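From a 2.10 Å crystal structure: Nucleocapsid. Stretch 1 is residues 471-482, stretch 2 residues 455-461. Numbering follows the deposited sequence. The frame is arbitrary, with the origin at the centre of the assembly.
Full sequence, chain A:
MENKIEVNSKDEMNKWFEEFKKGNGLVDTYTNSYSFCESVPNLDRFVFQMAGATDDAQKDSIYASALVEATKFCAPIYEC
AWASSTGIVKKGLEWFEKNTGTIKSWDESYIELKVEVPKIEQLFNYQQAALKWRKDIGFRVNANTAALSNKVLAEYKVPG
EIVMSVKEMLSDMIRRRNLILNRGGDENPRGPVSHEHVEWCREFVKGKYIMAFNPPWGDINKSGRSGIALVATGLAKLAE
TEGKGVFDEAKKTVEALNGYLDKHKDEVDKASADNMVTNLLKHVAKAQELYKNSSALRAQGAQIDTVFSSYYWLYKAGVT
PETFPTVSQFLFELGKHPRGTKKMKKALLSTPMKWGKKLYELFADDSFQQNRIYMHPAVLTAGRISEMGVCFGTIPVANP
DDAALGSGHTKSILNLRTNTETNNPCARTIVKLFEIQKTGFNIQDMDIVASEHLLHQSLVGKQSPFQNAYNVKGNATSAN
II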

# COMPACT_ATOMS: atom_id res chain seq x y z
N ASN A 471 3.54 -3.40 7.58
CA ASN A 471 3.76 -3.93 8.98
C ASN A 471 3.55 -2.95 10.13
O ASN A 471 4.00 -3.18 11.22
CB ASN A 471 5.17 -4.55 9.13
CG ASN A 471 5.34 -5.75 8.29
OD1 ASN A 471 4.50 -6.65 8.33
ND2 ASN A 471 6.43 -5.81 7.53
N VAL A 472 2.88 -1.83 9.87
CA VAL A 472 2.46 -0.89 10.90
C VAL A 472 1.19 -1.51 11.53
O VAL A 472 0.29 -1.97 10.80
CB VAL A 472 2.25 0.56 10.32
CG1 VAL A 472 1.49 1.40 11.25
CG2 VAL A 472 3.57 1.21 10.04
N LYS A 473 1.14 -1.51 12.86
CA LYS A 473 0.09 -2.16 13.63
C LYS A 473 -0.82 -1.14 14.29
O LYS A 473 -0.36 -0.08 14.78
CB LYS A 473 0.68 -3.17 14.69
CG LYS A 473 2.23 -3.17 14.76
CD LYS A 473 2.90 -4.16 15.70
CE LYS A 473 4.47 -4.11 15.52
NZ LYS A 473 4.88 -4.22 14.04
N GLY A 474 -2.12 -1.46 14.30
CA GLY A 474 -3.15 -0.64 14.93
C GLY A 474 -4.17 -0.14 13.93
O GLY A 474 -4.20 -0.57 12.80
N ASN A 475 -5.01 0.77 14.39
CA ASN A 475 -6.08 1.35 13.61
C ASN A 475 -5.78 2.84 13.51
O ASN A 475 -5.89 3.58 14.50
CB ASN A 475 -7.43 1.06 14.31
CG ASN A 475 -8.64 1.65 13.56
OD1 ASN A 475 -8.63 1.82 12.32
ND2 ASN A 475 -9.70 1.97 14.33
N ALA A 476 -5.35 3.27 12.32
CA ALA A 476 -5.06 4.70 12.08
C ALA A 476 -6.23 5.59 12.51
O ALA A 476 -6.03 6.61 13.16
CB ALA A 476 -4.74 4.94 10.62
N THR A 477 -7.44 5.14 12.18
CA THR A 477 -8.67 5.90 12.39
C THR A 477 -9.14 6.08 13.86
O THR A 477 -10.17 6.72 14.10
CB THR A 477 -9.81 5.30 11.55
OG1 THR A 477 -10.75 6.33 11.20
CG2 THR A 477 -10.52 4.15 12.28
N SER A 478 -8.38 5.50 14.80
CA SER A 478 -8.61 5.66 16.23
C SER A 478 -7.86 6.86 16.79
O SER A 478 -8.02 7.18 17.94
CB SER A 478 -8.16 4.40 16.99
OG SER A 478 -8.95 3.28 16.62
N ALA A 479 -7.03 7.51 15.98
CA ALA A 479 -6.22 8.62 16.47
C ALA A 479 -7.04 9.72 17.14
O ALA A 479 -8.13 10.06 16.70
CB ALA A 479 -5.42 9.22 15.35
N ASN A 480 -6.47 10.24 18.23
CA ASN A 480 -6.99 11.42 18.89
C ASN A 480 -6.46 12.68 18.19
O ASN A 480 -5.27 13.00 18.24
CB ASN A 480 -6.62 11.44 20.40
CG ASN A 480 -7.33 10.35 21.19
OD1 ASN A 480 -8.41 9.89 20.81
ND2 ASN A 480 -6.74 9.94 22.31
N ILE A 481 -7.36 13.40 17.55
CA ILE A 481 -7.01 14.64 16.88
C ILE A 481 -7.04 15.75 17.94
O ILE A 481 -8.08 15.94 18.60
CB ILE A 481 -7.97 14.98 15.75
CG1 ILE A 481 -8.22 13.78 14.84
CG2 ILE A 481 -7.44 16.14 14.96
CD1 ILE A 481 -6.98 13.18 14.28
N ILE A 482 -5.92 16.46 18.11
CA ILE A 482 -5.82 17.58 19.06
C ILE A 482 -5.04 18.77 18.49
O ILE A 482 -4.90 19.81 19.12
CB ILE A 482 -5.24 17.13 20.42
CG1 ILE A 482 -3.91 16.40 20.28
CG2 ILE A 482 -6.25 16.24 21.14
CD1 ILE A 482 -3.14 16.31 21.60
OXT ILE A 482 -4.52 18.75 17.37
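Stretch 2 (455-461) LHQSLVG

Stretch 2 is the last turn and a half of a helix laid against the C-terminal tail of the same chain, and the contact is a small apolar one, with no hydrogen bond passing between the two segments and 321 Å² of surface buried, both sides summed.

From L455 to V460 the backbone angles are helical, in a helix that begins earlier in the chain, with the i to i+4 bonds L459 N to L455 O at 2.8 Å and V460 N to H456 O at 2.9 Å. At G461 the chain leaves the helix in a Schellman motif: phi turns positive, 113°, and the amide makes two weak bonds back into the last turn, G461 N to S458 O at 3.2 Å and G461 N to Q457 O at 3.5 Å. Glycine suits this position because at these angles a CB would be jammed against the carbonyl O of the preceding residue.

The tail is mostly irregular. It is extended at V472 and K473, passes G474 with a positive phi that again calls for glycine, tightens into a 3-10 segment at 476-478, and then extends into a short strand at 480-481. The bonds S478 N to N475 O, 3.2 Å, and A479 N to A476 O, 3.1 Å, hold the turn. The tail enters the contact beside V460, where V472 meets it, crosses H456, L459 and V460 at A476, and leaves past L459, which A479 and I481 both touch.

A476 is the centre. A476 CA lies 5.3 Å from V460 CA, a close approach that the small methyl permits. A476 CB touches three helix residues: V460 CG1 at 3.6 Å, L459 CB at 3.9 Å, and H456 CE1 at 3.6 Å, the last an oblique approach to the imidazole. H456 and V460 are four residues apart and L459 lies between them in sequence, so all three can meet one methyl group from neighbouring positions on the helix surface.

L459, whose CA-to-CB bond points toward the tail, is covered more than any other residue of the helix. L459 CD1 lies 3.6 Å from A476 O, while L459 CD2 lies 4.0 Å from A479 CB and 4.4 Å from I481 CD1; a long branched side chain can thus span from the 3-10 turn to the strand. The CA-to-CB bond of I481 points sideways, but the end of its side chain comes nearer. Before the turn, the CA-to-CB bond of V472 points toward stretch 2, and V472 CG1 lies 3.7 Å from V460 O and 4.2 Å from V460 CB. The CA-to-CB bond of Q457 points away and S458 is out of reach, so neither takes part.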

# COMPACT_ATOMS: atom_id res chain seq x y z
N LEU A 455 -4.81 11.26 4.39
CA LEU A 455 -4.90 11.40 5.86
C LEU A 455 -4.57 10.10 6.59
O LEU A 455 -3.86 10.10 7.59
CB LEU A 455 -6.29 11.89 6.29
CG LEU A 455 -6.51 12.16 7.80
CD1 LEU A 455 -5.53 13.18 8.32
CD2 LEU A 455 -7.95 12.61 8.09
N HIS A 456 -5.12 9.02 6.08
CA HIS A 456 -4.93 7.69 6.65
C HIS A 456 -3.44 7.40 6.73
O HIS A 456 -2.93 7.07 7.77
CB HIS A 456 -5.65 6.66 5.78
CG HIS A 456 -5.60 5.29 6.33
ND1 HIS A 456 -6.43 4.87 7.36
CD2 HIS A 456 -4.83 4.24 6.01
CE1 HIS A 456 -6.15 3.61 7.64
NE2 HIS A 456 -5.19 3.20 6.83
N GLN A 457 -2.78 7.58 5.61
CA GLN A 457 -1.35 7.39 5.50
C GLN A 457 -0.54 8.28 6.39
O GLN A 457 0.45 7.84 6.89
CB GLN A 457 -0.92 7.57 4.05
CG GLN A 457 -1.37 6.34 3.28
CD GLN A 457 -1.20 6.48 1.86
OE1 GLN A 457 -0.17 6.98 1.39
NE2 GLN A 457 -2.20 6.06 1.14
N SER A 458 -0.95 9.54 6.57
CA SER A 458 -0.29 10.41 7.52
C SER A 458 -0.53 9.89 8.92
O SER A 458 0.36 9.95 9.73
CB SER A 458 -0.82 11.84 7.44
OG SER A 458 -0.01 12.70 8.19
N LEU A 459 -1.71 9.37 9.19
CA LEU A 459 -2.05 8.84 10.53
C LEU A 459 -1.32 7.51 10.89
O LEU A 459 -1.10 7.24 12.09
CB LEU A 459 -3.57 8.66 10.70
CG LEU A 459 -4.47 9.91 10.76
CD1 LEU A 459 -5.89 9.45 10.90
CD2 LEU A 459 -4.11 10.89 11.92
N VAL A 460 -0.96 6.70 9.89
CA VAL A 460 -0.20 5.51 10.15
C VAL A 460 1.27 5.88 10.45
O VAL A 460 1.98 5.09 11.05
CB VAL A 460 -0.29 4.44 9.04
CG1 VAL A 460 -1.79 4.11 8.69
CG2 VAL A 460 0.46 4.88 7.85
N GLY A 461 1.69 7.08 10.06
CA GLY A 461 3.00 7.61 10.35
C GLY A 461 3.90 7.79 9.16
O GLY A 461 5.10 8.06 9.35